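Phosphotriesterase family protein (Listeria monocytogenes serotype 4b str. H7858, PDB 3PNZ) probably hydrolyses phosphorylated sugar lactones, as a zinc-dependent lactonase of the phosphotriesterase family with an amidohydrolase-fold TIM barrel. Local coordinates at residues I4-G9 with Q88-A93; S21-V26 with K61-A66; Q49-D54 with P286-I291; I267-D272 with K316-N321. All blocks are in the same frame, centred on the assembly; numbering follows the deposited sequence.

How the contacts relate
Contacts 1, 2 and 4 involve strands of the TIM barrel, and contact 3 joins helix 45-57, which packs outside the barrel's strands, to the segment leading into helix 289-305. Contacts 1 and 2, with centres about 10 Å apart, share a sheet: strands 62-65 and 88-92 are neighbours, and Val90 O lies 2.9 Å from Asp65 N. Contacts 2 and 4 converge on one zinc ion, bound by His22 and His24 from the first and Asp272 from the second, while Glu23 OE2 approaches Ser270 OG to 2.6 Å, a probable hydrogen bond. Contact 3 packs against contact 2 through Leu288 and Val52, and against contact 4 through Ile291, whose CD1 is 3.3 Å from Ser270 C.

Contact 1: residues I4-G9 with Q88-A93; sequences IRTFYG and QIVGTA
In the N-terminal antiparallel hairpin a type I turn from Thr6 to Gly9 joins strands 4-6 and 9-11, and strand 4-6 crosses strand 88-92 of the TIM barrel at 95°. Inside the turn Thr6 takes the crowded rotamer, OG1 between the backbone N and the carbonyl carbon (chi1 75°), which brings the hydroxyl to a lone pair of Gly9 O at 2.7 Å. A threonine suits this place because the same torsion leaves its methyl CG2 facing the barrel strand. Gly9, with phi at 134°, adopts a backbone that a side chain would crowd. On strand 4-6, Ile4 has CG2 anti to the backbone N, and this methyl meets Val90 CG2 at 3.7 Å, the two side chains crossing nearly at right angles. Phe7 turns its ring back over the strand, one face centred on Ile89 CG2 in a CH-pi contact, while CE1 comes to 3.5 Å from Gly91 CA; a CB on Gly91 would collide with that ring. Val78 and Leu143 also touch the Phe7 side chain. A water donates to Arg5 O and accepts from Gly91 N. The direct polar link is Phe7 N to Ile89 O, 2.9 Å, nearly along the C=O axis.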
loop_
_atom_site.group_PDB
_atom_site.type_symbol
_atom_site.label_atom_id
_atom_site.label_comp_id
_atom_site.label_asym_id
_atom_site.label_seq_id
_atom_site.Cartn_x
_atom_site.Cartn_y
_atom_site.Cartn_z
ATOM N N ILE A 4 -15.143 -0.335 -5.134
ATOM C CA ILE A 4 -13.886 0.120 -4.535
ATOM C C ILE A 4 -14.142 1.451 -3.827
ATOM O O ILE A 4 -14.789 2.352 -4.385
ATOM C CB ILE A 4 -12.773 0.286 -5.600
ATOM C CG1 ILE A 4 -12.371 -1.080 -6.154
ATOM C CG2 ILE A 4 -11.557 0.990 -5.003
ATOM C CD1 ILE A 4 -12.442 -1.183 -7.645
ATOM N N ARG A 5 -13.653 1.571 -2.595
ATOM C CA ARG A 5 -13.909 2.753 -1.784
ATOM C C ARG A 5 -12.794 3.780 -1.939
ATOM O O ARG A 5 -11.657 3.560 -1.501
ATOM C CB ARG A 5 -14.102 2.370 -0.312
ATOM C CG ARG A 5 -14.253 3.546 0.630
ATOM C CD ARG A 5 -15.051 3.175 1.878
ATOM N NE ARG A 5 -16.420 2.796 1.520
ATOM C CZ ARG A 5 -17.315 2.297 2.365
ATOM N NH1 ARG A 5 -17.010 2.110 3.641
ATOM N NH2 ARG A 5 -18.523 1.976 1.923
ATOM N N THR A 6 -13.123 4.892 -2.591
ATOM C CA THR A 6 -12.170 5.984 -2.786
ATOM C C THR A 6 -12.544 7.162 -1.888
ATOM O O THR A 6 -13.619 7.190 -1.302
ATOM C CB THR A 6 -12.119 6.473 -4.251
ATOM O OG1 THR A 6 -13.287 7.248 -4.545
ATOM C CG2 THR A 6 -11.996 5.302 -5.240
ATOM N N PHE A 7 -11.645 8.136 -1.783
ATOM C CA PHE A 7 -11.890 9.320 -0.971
ATOM C C PHE A 7 -13.192 10.015 -1.360
ATOM O O PHE A 7 -13.872 10.574 -0.503
ATOM C CB PHE A 7 -10.736 10.313 -1.106
ATOM C CG PHE A 7 -9.605 10.074 -0.139
ATOM C CD1 PHE A 7 -9.460 8.851 0.496
ATOM C CD2 PHE A 7 -8.694 11.082 0.138
ATOM C CE1 PHE A 7 -8.418 8.638 1.391
ATOM C CE2 PHE A 7 -7.646 10.875 1.021
ATOM C CZ PHE A 7 -7.508 9.654 1.647
ATOM N N TYR A 8 -13.527 9.989 -2.645
ATOM C CA TYR A 8 -14.714 10.706 -3.120
ATOM C C TYR A 8 -15.863 9.800 -3.563
ATOM O O TYR A 8 -16.699 10.197 -4.380
ATOM C CB TYR A 8 -14.346 11.708 -4.217
ATOM C CG TYR A 8 -13.733 12.962 -3.647
ATOM C CD1 TYR A 8 -14.533 13.946 -3.075
ATOM C CD2 TYR A 8 -12.356 13.158 -3.656
ATOM C CE1 TYR A 8 -13.983 15.089 -2.533
ATOM C CE2 TYR A 8 -11.795 14.306 -3.118
ATOM C CZ TYR A 8 -12.616 15.268 -2.561
ATOM O OH TYR A 8 -12.076 16.413 -2.021
ATOM N N GLY A 9 -15.921 8.597 -3.004
ATOM C CA GLY A 9 -17.070 7.730 -3.215
ATOM C C GLY A 9 -16.720 6.289 -3.541
ATOM O O GLY A 9 -15.565 5.963 -3.857
ATOM N N GLN A 88 -8.237 9.304 -8.632
ATOM C CA GLN A 88 -8.948 8.623 -7.555
ATOM C C GLN A 88 -7.956 8.114 -6.523
ATOM O O GLN A 88 -6.907 7.572 -6.883
ATOM C CB GLN A 88 -9.779 7.478 -8.133
ATOM C CG GLN A 88 -10.840 7.993 -9.108
ATOM C CD GLN A 88 -11.512 6.912 -9.935
ATOM O OE1 GLN A 88 -12.692 7.033 -10.279
ATOM N NE2 GLN A 88 -10.771 5.869 -10.279
ATOM N N ILE A 89 -8.268 8.307 -5.246
ATOM C CA ILE A 89 -7.383 7.831 -4.178
ATOM C C ILE A 89 -8.088 6.784 -3.324
ATOM O O ILE A 89 -9.203 7.008 -2.832
ATOM C CB ILE A 89 -6.922 8.988 -3.251
ATOM C CG1 ILE A 89 -6.236 10.102 -4.046
ATOM C CG2 ILE A 89 -5.993 8.473 -2.144
ATOM C CD1 ILE A 89 -4.921 9.671 -4.693
ATOM N N VAL A 90 -7.445 5.636 -3.148
ATOM C CA VAL A 90 -7.898 4.667 -2.159
ATOM C C VAL A 90 -7.020 4.842 -0.926
ATOM O O VAL A 90 -5.811 4.617 -0.989
ATOM C CB VAL A 90 -7.762 3.223 -2.675
ATOM C CG1 VAL A 90 -8.123 2.228 -1.584
ATOM C CG2 VAL A 90 -8.639 3.013 -3.915
ATOM N N GLY A 91 -7.617 5.254 0.187
ATOM C CA GLY A 91 -6.875 5.463 1.421
ATOM C C GLY A 91 -6.722 4.183 2.217
ATOM O O GLY A 91 -7.394 3.188 1.943
ATOM N N THR A 92 -5.836 4.201 3.209
ATOM C CA THR A 92 -5.529 2.998 3.956
ATOM C C THR A 92 -5.722 3.179 5.456
ATOM O O THR A 92 -5.157 4.095 6.057
ATOM C CB THR A 92 -4.083 2.581 3.680
ATOM O OG1 THR A 92 -3.947 2.297 2.283
ATOM C CG2 THR A 92 -3.703 1.357 4.509
ATOM N N ALA A 93 -6.513 2.294 6.051
ATOM C CA ALA A 93 -6.721 2.280 7.488
ATOM C C ALA A 93 -5.729 1.331 8.162
ATOM O O ALA A 93 -5.207 0.419 7.528
ATOM C CB ALA A 93 -8.147 1.836 7.803
HETATM O O HOH W 1 -10.341 5.435 0.100
#

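Contact 2: residues S21-V26 with K61-A66; sequences SHEHIV and KTIVDA. With ZN (zinc ion), chain I.
Two backbone hydrogen bonds join the segments: Glu23 N gives to Val64 O at 2.9 Å, and Ala66 N to Glu23 O at 2.8 Å, each nearly along the C=O axis of its acceptor. They flank the parallel bridge between Glu23 and Asp65. Metal binding comes next. His22 has CG anti to the backbone N (chi1 -177°), His24 has CG anti to the carbonyl carbon (chi1 -58°), and both bring NE2 to the zinc ion, His22 NE2 at 2.1 Å. This is the His-X-His motif of the amidohydrolase fold, set at the end of the first barrel strand; carboxylated Lys154 and Asp272 belong to the same metal site. Among apolar contacts, Ala66 CB sits over the centre of the His22 ring, 3.5 Å from its centroid, a CH-pi contact for which a bare methyl is small enough. Ile63 CG2 packs across Glu23 CB at 3.6 Å and meets Ile25 CD1 tip to tip. The carboxylate of Glu23 turns away to Ser270 and Thr273. Water supplies the last link, accepting from Ile25 N and donating to Asp65 OD2 at 2.7 Å, while Asp65 OD1 bonds to Thr67.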
loop_
_atom_site.group_PDB
_atom_site.type_symbol
_atom_site.label_atom_id
_atom_site.label_comp_id
_atom_site.label_asym_id
_atom_site.label_seq_id
_atom_site.Cartn_x
_atom_site.Cartn_y
_atom_site.Cartn_z
ATOM N N SER A 21 -0.543 0.548 -7.115
ATOM C CA SER A 21 -1.109 -0.185 -5.981
ATOM C C SER A 21 -0.517 0.073 -4.586
ATOM O O SER A 21 -1.037 -0.448 -3.607
ATOM C CB SER A 21 -1.086 -1.689 -6.268
ATOM O OG SER A 21 -1.980 -2.017 -7.317
ATOM N N HIS A 22 0.555 0.856 -4.486
ATOM C CA HIS A 22 1.149 1.168 -3.185
ATOM C C HIS A 22 2.013 2.419 -3.281
ATOM O O HIS A 22 3.144 2.360 -3.761
ATOM C CB HIS A 22 2.002 0.002 -2.660
ATOM C CG HIS A 22 2.584 0.244 -1.299
ATOM N ND1 HIS A 22 2.244 -0.515 -0.200
ATOM C CD2 HIS A 22 3.467 1.171 -0.853
ATOM C CE1 HIS A 22 2.899 -0.076 0.859
ATOM N NE2 HIS A 22 3.646 0.947 0.491
ATOM N N GLU A 23 1.475 3.553 -2.840
ATOM C CA GLU A 23 2.222 4.806 -2.888
ATOM C C GLU A 23 2.056 5.621 -1.618
ATOM O O GLU A 23 1.262 5.280 -0.746
ATOM C CB GLU A 23 1.780 5.665 -4.081
ATOM C CG GLU A 23 1.955 5.003 -5.444
ATOM C CD GLU A 23 3.419 4.786 -5.814
ATOM O OE1 GLU A 23 4.293 5.469 -5.233
ATOM O OE2 GLU A 23 3.687 3.947 -6.702
ATOM N N HIS A 24 2.824 6.704 -1.529
ATOM C CA HIS A 24 2.612 7.742 -0.514
ATOM C C HIS A 24 2.580 9.078 -1.226
ATOM O O HIS A 24 3.229 9.244 -2.248
ATOM C CB HIS A 24 3.707 7.699 0.550
ATOM C CG HIS A 24 3.793 6.373 1.230
ATOM N ND1 HIS A 24 2.999 6.038 2.302
ATOM C CD2 HIS A 24 4.522 5.270 0.939
ATOM C CE1 HIS A 24 3.257 4.796 2.669
ATOM N NE2 HIS A 24 4.174 4.307 1.853
ATOM N N ILE A 25 1.793 10.020 -0.712
ATOM C CA ILE A 25 1.549 11.258 -1.446
ATOM C C ILE A 25 1.889 12.493 -0.617
ATOM O O ILE A 25 2.739 13.304 -1.001
ATOM C CB ILE A 25 0.087 11.333 -1.926
ATOM C CG1 ILE A 25 -0.251 10.097 -2.755
ATOM C CG2 ILE A 25 -0.132 12.598 -2.755
ATOM C CD1 ILE A 25 -1.743 9.968 -3.087
ATOM N N VAL A 26 1.230 12.631 0.524
ATOM C CA VAL A 26 1.574 13.670 1.487
ATOM C C VAL A 26 1.583 13.039 2.866
ATOM O O VAL A 26 0.558 12.535 3.336
ATOM C CB VAL A 26 0.550 14.838 1.476
ATOM C CG1 VAL A 26 1.005 15.955 2.417
ATOM C CG2 VAL A 26 0.367 15.372 0.067
ATOM N N LYS A 61 -5.165 6.660 -13.477
ATOM C CA LYS A 61 -6.514 6.926 -12.978
ATOM C C LYS A 61 -6.629 6.878 -11.456
ATOM O O LYS A 61 -7.367 7.665 -10.856
ATOM C CB LYS A 61 -7.511 5.948 -13.607
ATOM C CG LYS A 61 -7.667 6.112 -15.109
ATOM C CD LYS A 61 -8.087 7.540 -15.444
ATOM C CE LYS A 61 -8.502 7.691 -16.903
ATOM N NZ LYS A 61 -7.394 7.405 -17.854
ATOM N N THR A 62 -5.892 5.961 -10.833
ATOM C CA THR A 62 -6.024 5.718 -9.407
ATOM C C THR A 62 -4.675 5.494 -8.731
ATOM O O THR A 62 -3.803 4.835 -9.285
ATOM C CB THR A 62 -6.890 4.473 -9.151
ATOM O OG1 THR A 62 -8.189 4.677 -9.723
ATOM C CG2 THR A 62 -7.020 4.184 -7.651
ATOM N N ILE A 63 -4.531 6.044 -7.536
ATOM C CA ILE A 63 -3.400 5.732 -6.671
ATOM C C ILE A 63 -3.892 5.176 -5.350
ATOM O O ILE A 63 -4.745 5.774 -4.686
ATOM C CB ILE A 63 -2.523 6.974 -6.402
ATOM C CG1 ILE A 63 -1.881 7.464 -7.699
ATOM C CG2 ILE A 63 -1.462 6.663 -5.336
ATOM C CD1 ILE A 63 -1.171 8.798 -7.547
ATOM N N VAL A 64 -3.367 4.014 -4.976
ATOM C CA VAL A 64 -3.621 3.460 -3.658
ATOM C C VAL A 64 -2.586 4.045 -2.705
ATOM O O VAL A 64 -1.389 3.779 -2.830
ATOM C CB VAL A 64 -3.548 1.918 -3.650
ATOM C CG1 VAL A 64 -3.837 1.383 -2.255
ATOM C CG2 VAL A 64 -4.548 1.342 -4.648
ATOM N N ASP A 65 -3.059 4.859 -1.769
ATOM C CA ASP A 65 -2.201 5.558 -0.822
ATOM C C ASP A 65 -2.077 4.725 0.440
ATOM O O ASP A 65 -3.028 4.594 1.199
ATOM C CB ASP A 65 -2.817 6.915 -0.494
ATOM C CG ASP A 65 -1.973 7.729 0.469
ATOM O OD1 ASP A 65 -1.083 7.156 1.140
ATOM O OD2 ASP A 65 -2.206 8.951 0.556
ATOM N N ALA A 66 -0.892 4.164 0.668
ATOM C CA ALA A 66 -0.714 3.187 1.728
ATOM C C ALA A 66 -0.348 3.812 3.076
ATOM O O ALA A 66 0.005 3.103 4.016
ATOM C CB ALA A 66 0.341 2.153 1.311
HETATM ZN ZN ZN I . 4.754 2.292 1.709
HETATM O O HOH W 2 0.031 10.099 1.578
#

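Contact 3: residues Q49-D54 with P286-I291; sequences QLDVQD and PGLEYI
Leu288, where the chain leads into helix 289-305, directs its CB at helix 45-57. That CB lies 3.7 Å from Asp51 O, against the helix backbone. The next atom, CG, is anti to the carbonyl carbon (chi1 -63°) and rests 3.9 Å from Asp51 CB. With chi2 at 178° the chain then runs on to CD1, which reaches past Asp51 to touch Val52 CG2 at 3.7 Å, the two side chains lying alongside each other and pointing the same way. The other branch, CD2, packs on Glu23 at the end of the first barrel strand. A leucine fits here because its branched tip can fill both directions at once.

In the TIM barrel of the phosphotriesterase family, this seam joins helix 45-57, which precedes the second strand, to the segment leading into helix 289-305, which follows the last barrel strand and the short helix 280-283. Backbone and carboxylates set the seam's polar side. Asp51 OD1 accepts from Leu288 N at 3.1 Å on its anti lone pair, and the same carboxylate bonds to the backbone of Lys280 and His281. Gly287 comes so close, its CA 3.1 Å from Asp51 OD1, that a side chain would collide with that oxygen; its positive phi also favours glycine. One water accepts from Glu289 N and donates to Asp51 OD1 and Asp54 OD2. Asp54 OD2 stands 4.3 Å from Glu289 OE2, two like charges whose repulsion is probably eased by the salt bridge of Glu289 to Lys280 and the bond of Asp54 to His281.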
loop_
_atom_site.group_PDB
_atom_site.type_symbol
_atom_site.label_atom_id
_atom_site.label_comp_id
_atom_site.label_asym_id
_atom_site.label_seq_id
_atom_site.Cartn_x
_atom_site.Cartn_y
_atom_site.Cartn_z
ATOM N N GLN A 49 1.372 17.300 -5.565
ATOM C CA GLN A 49 0.348 17.410 -6.597
ATOM C C GLN A 49 0.926 17.423 -8.012
ATOM O O GLN A 49 0.348 16.853 -8.938
ATOM C CB GLN A 49 -0.532 18.641 -6.358
ATOM C CG GLN A 49 -1.564 18.844 -7.445
ATOM C CD GLN A 49 -2.613 19.872 -7.064
ATOM O OE1 GLN A 49 -2.866 20.110 -5.880
ATOM N NE2 GLN A 49 -3.230 20.484 -8.068
ATOM N N LEU A 50 2.073 18.068 -8.192
ATOM C CA LEU A 50 2.689 18.110 -9.511
ATOM C C LEU A 50 3.044 16.705 -10.016
ATOM O O LEU A 50 2.871 16.410 -11.200
ATOM C CB LEU A 50 3.907 19.029 -9.514
ATOM C CG LEU A 50 3.567 20.514 -9.356
ATOM C CD1 LEU A 50 4.811 21.343 -9.048
ATOM C CD2 LEU A 50 2.872 21.025 -10.603
ATOM N N ASP A 51 3.524 15.836 -9.125
ATOM C CA ASP A 51 3.784 14.448 -9.516
ATOM C C ASP A 51 2.487 13.692 -9.839
ATOM O O ASP A 51 2.406 12.969 -10.831
ATOM C CB ASP A 51 4.568 13.699 -8.436
ATOM C CG ASP A 51 6.078 13.898 -8.561
ATOM O OD1 ASP A 51 6.790 12.932 -8.938
ATOM O OD2 ASP A 51 6.551 15.020 -8.278
ATOM N N VAL A 52 1.478 13.851 -8.995
ATOM C CA VAL A 52 0.195 13.201 -9.251
ATOM C C VAL A 52 -0.375 13.675 -10.595
ATOM O O VAL A 52 -0.941 12.891 -11.362
ATOM C CB VAL A 52 -0.805 13.450 -8.102
ATOM C CG1 VAL A 52 -2.177 12.855 -8.437
ATOM C CG2 VAL A 52 -0.269 12.863 -6.808
ATOM N N GLN A 53 -0.200 14.959 -10.894
ATOM C CA GLN A 53 -0.638 15.489 -12.184
ATOM C C GLN A 53 0.123 14.859 -13.358
ATOM O O GLN A 53 -0.457 14.613 -14.411
ATOM C CB GLN A 53 -0.525 17.016 -12.218
ATOM C CG GLN A 53 -1.158 17.664 -13.447
ATOM C CD GLN A 53 -2.667 17.457 -13.503
ATOM O OE1 GLN A 53 -3.397 17.866 -12.598
ATOM N NE2 GLN A 53 -3.135 16.813 -14.558
ATOM N N ASP A 54 1.418 14.589 -13.183
ATOM C CA ASP A 54 2.171 13.882 -14.215
ATOM C C ASP A 54 1.540 12.517 -14.497
ATOM O O ASP A 54 1.412 12.100 -15.648
ATOM C CB ASP A 54 3.627 13.680 -13.795
ATOM C CG ASP A 54 4.437 14.963 -13.829
ATOM O OD1 ASP A 54 4.066 15.892 -14.581
ATOM O OD2 ASP A 54 5.455 15.034 -13.106
ATOM N N PRO A 286 12.744 9.976 -9.864
ATOM C CA PRO A 286 12.012 9.385 -10.990
ATOM C C PRO A 286 10.544 9.814 -11.006
ATOM O O PRO A 286 9.957 9.946 -12.083
ATOM C CB PRO A 286 12.139 7.882 -10.734
ATOM C CG PRO A 286 13.404 7.756 -9.916
ATOM C CD PRO A 286 13.403 8.958 -9.028
ATOM N N GLY A 287 9.970 10.033 -9.826
ATOM C CA GLY A 287 8.630 10.587 -9.718
ATOM C C GLY A 287 7.512 9.604 -10.013
ATOM O O GLY A 287 7.754 8.464 -10.416
ATOM N N LEU A 288 6.277 10.055 -9.821
ATOM C CA LEU A 288 5.117 9.238 -10.159
ATOM C C LEU A 288 4.973 9.030 -11.667
ATOM O O LEU A 288 4.193 8.196 -12.111
ATOM C CB LEU A 288 3.832 9.827 -9.553
ATOM C CG LEU A 288 3.778 9.896 -8.020
ATOM C CD1 LEU A 288 2.475 10.535 -7.517
ATOM C CD2 LEU A 288 3.970 8.515 -7.379
ATOM N N GLU A 289 5.735 9.770 -12.465
ATOM C CA GLU A 289 5.702 9.560 -13.907
ATOM C C GLU A 289 6.444 8.288 -14.292
ATOM O O GLU A 289 6.159 7.684 -15.318
ATOM C CB GLU A 289 6.338 10.739 -14.650
ATOM C CG GLU A 289 7.845 10.847 -14.441
ATOM C CD GLU A 289 8.503 11.886 -15.339
ATOM O OE1 GLU A 289 9.750 11.870 -15.436
ATOM O OE2 GLU A 289 7.780 12.714 -15.938
ATOM N N TYR A 290 7.410 7.890 -13.469
ATOM C CA TYR A 290 8.372 6.876 -13.895
ATOM C C TYR A 290 7.760 5.578 -14.402
ATOM O O TYR A 290 8.086 5.123 -15.495
ATOM C CB TYR A 290 9.395 6.561 -12.803
ATOM C CG TYR A 290 10.417 5.559 -13.290
ATOM C CD1 TYR A 290 11.477 5.957 -14.095
ATOM C CD2 TYR A 290 10.299 4.210 -12.982
ATOM C CE1 TYR A 290 12.412 5.037 -14.557
ATOM C CE2 TYR A 290 11.228 3.283 -13.446
ATOM C CZ TYR A 290 12.277 3.703 -14.230
ATOM O OH TYR A 290 13.192 2.786 -14.697
ATOM N N ILE A 291 6.887 4.964 -13.607
ATOM C CA ILE A 291 6.393 3.638 -13.967
ATOM C C ILE A 291 5.595 3.654 -15.270
ATOM O O ILE A 291 5.872 2.876 -16.178
ATOM C CB ILE A 291 5.596 2.985 -12.818
ATOM C CG1 ILE A 291 6.540 2.708 -11.639
ATOM C CG2 ILE A 291 4.937 1.691 -13.279
ATOM C CD1 ILE A 291 5.823 2.233 -10.383
HETATM O O HOH W 3 6.451 12.539 -11.812
#

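Contact 4: residues I267-D272 with K316-N321; sequences ILVSGD and KFFVDN. With ZN (zinc ion), chain I.
Ile267 and Phe317 lie alongside each other, pointing the same way, and this pair carries a large part of the packing of helix on strand. Ile267 CG2, anti to the backbone N, stands over one face of the Phe317 ring, shifted toward its rim, in a CH-pi contact of 3.9 Å to the centroid. The CB of Ile267 follows at 3.7 Å from Phe317 CE1, so the beta-branched residue spreads over the flat ring. Two residues along, Val269 crosses both aromatic side chains obliquely and splits its methyls between them: CG1 meets Phe318 CZ at 3.6 Å, while CG2 meets Phe317 CB at 3.9 Å. A valine, branched at CB, can serve both at so short a reach. Beyond them, Phe318 stacks on Phe18 and Phe317 meets Phe299.

Strand 267-269 is the last strand of the TIM barrel, and helix 310-325, near the C-terminus, crosses it at 112°. The helix widens into a pi-type turn at 316-320, with Asn321 N bonded to Lys316 O. In Asn321, chi1 (-62°) directs the amide at the strand, and Ile267 O lies in the amide plane: ND2 donates to Ile267 O at 2.9 Å, almost straight (175°), onto a lone pair in the carbonyl plane. The same nitrogen also bonds to Glu264 O, so both acceptors are backbone carbonyls, and a buried amide suits them. The side chains of Leu268 and Asn321 cross obliquely, CD2 of the first touching CB of the second. A water accepts from Val269 N and donates to Phe317 O at 2.7 Å. Past the strand, Asp272 OD1 binds the zinc ion at 2.5 Å.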
loop_
_atom_site.group_PDB
_atom_site.type_symbol
_atom_site.label_atom_id
_atom_site.label_comp_id
_atom_site.label_asym_id
_atom_site.label_seq_id
_atom_site.Cartn_x
_atom_site.Cartn_y
_atom_site.Cartn_z
ATOM N N ILE A 267 -0.378 -10.419 -9.600
ATOM C CA ILE A 267 0.717 -9.438 -9.550
ATOM C C ILE A 267 0.233 -7.981 -9.545
ATOM O O ILE A 267 -0.584 -7.572 -10.379
ATOM C CB ILE A 267 1.716 -9.680 -10.693
ATOM C CG1 ILE A 267 2.346 -11.066 -10.522
ATOM C CG2 ILE A 267 2.784 -8.568 -10.724
ATOM C CD1 ILE A 267 3.086 -11.559 -11.724
ATOM N N LEU A 268 0.725 -7.205 -8.583
ATOM C CA LEU A 268 0.465 -5.767 -8.528
ATOM C C LEU A 268 1.797 -5.045 -8.598
ATOM O O LEU A 268 2.823 -5.608 -8.218
ATOM C CB LEU A 268 -0.232 -5.392 -7.223
ATOM C CG LEU A 268 -1.571 -6.062 -6.921
ATOM C CD1 LEU A 268 -2.026 -5.708 -5.507
ATOM C CD2 LEU A 268 -2.597 -5.648 -7.973
ATOM N N VAL A 269 1.779 -3.800 -9.072
ATOM C CA VAL A 269 3.011 -3.040 -9.294
ATOM C C VAL A 269 2.873 -1.598 -8.816
ATOM O O VAL A 269 1.835 -0.958 -9.003
ATOM C CB VAL A 269 3.421 -3.038 -10.796
ATOM C CG1 VAL A 269 4.670 -2.180 -11.018
ATOM C CG2 VAL A 269 3.649 -4.467 -11.294
ATOM N N SER A 270 3.918 -1.090 -8.173
ATOM C CA SER A 270 3.942 0.305 -7.752
ATOM C C SER A 270 5.381 0.719 -7.437
ATOM O O SER A 270 6.308 -0.067 -7.636
ATOM C CB SER A 270 3.033 0.513 -6.539
ATOM O OG SER A 270 2.277 1.710 -6.679
ATOM N N GLY A 271 5.559 1.942 -6.949
ATOM C CA GLY A 271 6.886 2.483 -6.702
ATOM C C GLY A 271 7.166 2.826 -5.255
ATOM O O GLY A 271 8.294 3.193 -4.904
ATOM N N ASP A 272 6.142 2.720 -4.409
ATOM C CA ASP A 272 6.289 3.025 -2.993
ATOM C C ASP A 272 7.109 4.295 -2.820
ATOM O O ASP A 272 8.148 4.301 -2.152
ATOM C CB ASP A 272 6.932 1.854 -2.250
ATOM C CG ASP A 272 6.893 2.033 -0.756
ATOM O OD1 ASP A 272 6.104 2.875 -0.278
ATOM O OD2 ASP A 272 7.658 1.338 -0.052
ATOM N N LYS A 316 -3.093 -6.452 -17.026
ATOM C CA LYS A 316 -3.388 -7.159 -15.786
ATOM C C LYS A 316 -2.775 -6.471 -14.569
ATOM O O LYS A 316 -3.478 -6.223 -13.592
ATOM C CB LYS A 316 -2.963 -8.627 -15.864
ATOM C CG LYS A 316 -3.777 -9.399 -16.891
ATOM C CD LYS A 316 -3.586 -10.885 -16.795
ATOM C CE LYS A 316 -4.741 -11.604 -17.503
ATOM N NZ LYS A 316 -4.640 -13.063 -17.321
ATOM N N PHE A 317 -1.482 -6.140 -14.625
ATOM C CA PHE A 317 -0.820 -5.599 -13.438
ATOM C C PHE A 317 -1.422 -4.269 -12.976
ATOM O O PHE A 317 -1.505 -4.010 -11.774
ATOM C CB PHE A 317 0.696 -5.413 -13.645
ATOM C CG PHE A 317 1.420 -6.666 -14.056
ATOM C CD1 PHE A 317 0.833 -7.914 -13.901
ATOM C CD2 PHE A 317 2.691 -6.591 -14.606
ATOM C CE1 PHE A 317 1.500 -9.062 -14.287
ATOM C CE2 PHE A 317 3.368 -7.740 -14.987
ATOM C CZ PHE A 317 2.773 -8.971 -14.833
ATOM N N PHE A 318 -1.819 -3.419 -13.922
ATOM C CA PHE A 318 -2.256 -2.068 -13.569
ATOM C C PHE A 318 -3.753 -1.831 -13.688
ATOM O O PHE A 318 -4.245 -0.806 -13.218
ATOM C CB PHE A 318 -1.515 -1.018 -14.405
ATOM C CG PHE A 318 -0.029 -1.025 -14.196
ATOM C CD1 PHE A 318 0.530 -0.365 -13.109
ATOM C CD2 PHE A 318 0.803 -1.695 -15.074
ATOM C CE1 PHE A 318 1.904 -0.363 -12.905
ATOM C CE2 PHE A 318 2.175 -1.703 -14.871
ATOM C CZ PHE A 318 2.719 -1.037 -13.784
ATOM N N VAL A 319 -4.471 -2.750 -14.328
ATOM C CA VAL A 319 -5.918 -2.574 -14.473
ATOM C C VAL A 319 -6.714 -3.745 -13.905
ATOM O O VAL A 319 -7.418 -3.585 -12.916
ATOM C CB VAL A 319 -6.343 -2.333 -15.937
ATOM C CG1 VAL A 319 -7.861 -2.128 -16.009
ATOM C CG2 VAL A 319 -5.608 -1.138 -16.522
ATOM N N ASP A 320 -6.599 -4.920 -14.516
ATOM C CA ASP A 320 -7.437 -6.053 -14.116
ATOM C C ASP A 320 -7.181 -6.502 -12.677
ATOM O O ASP A 320 -8.117 -6.693 -11.910
ATOM C CB ASP A 320 -7.254 -7.238 -15.066
ATOM C CG ASP A 320 -7.640 -6.908 -16.499
ATOM O OD1 ASP A 320 -8.361 -5.917 -16.710
ATOM O OD2 ASP A 320 -7.215 -7.642 -17.412
ATOM N N ASN A 321 -5.908 -6.649 -12.312
ATOM C CA ASN A 321 -5.564 -7.156 -10.983
ATOM C C ASN A 321 -5.957 -6.206 -9.841
ATOM O O ASN A 321 -6.554 -6.639 -8.855
ATOM C CB ASN A 321 -4.076 -7.581 -10.914
ATOM C CG ASN A 321 -3.747 -8.720 -11.881
ATOM O OD1 ASN A 321 -4.639 -9.283 -12.531
ATOM N ND2 ASN A 321 -2.470 -9.085 -11.963
HETATM ZN ZN ZN I . 4.754 2.292 1.709
HETATM O O HOH W 4 -0.721 -2.354 -9.761
#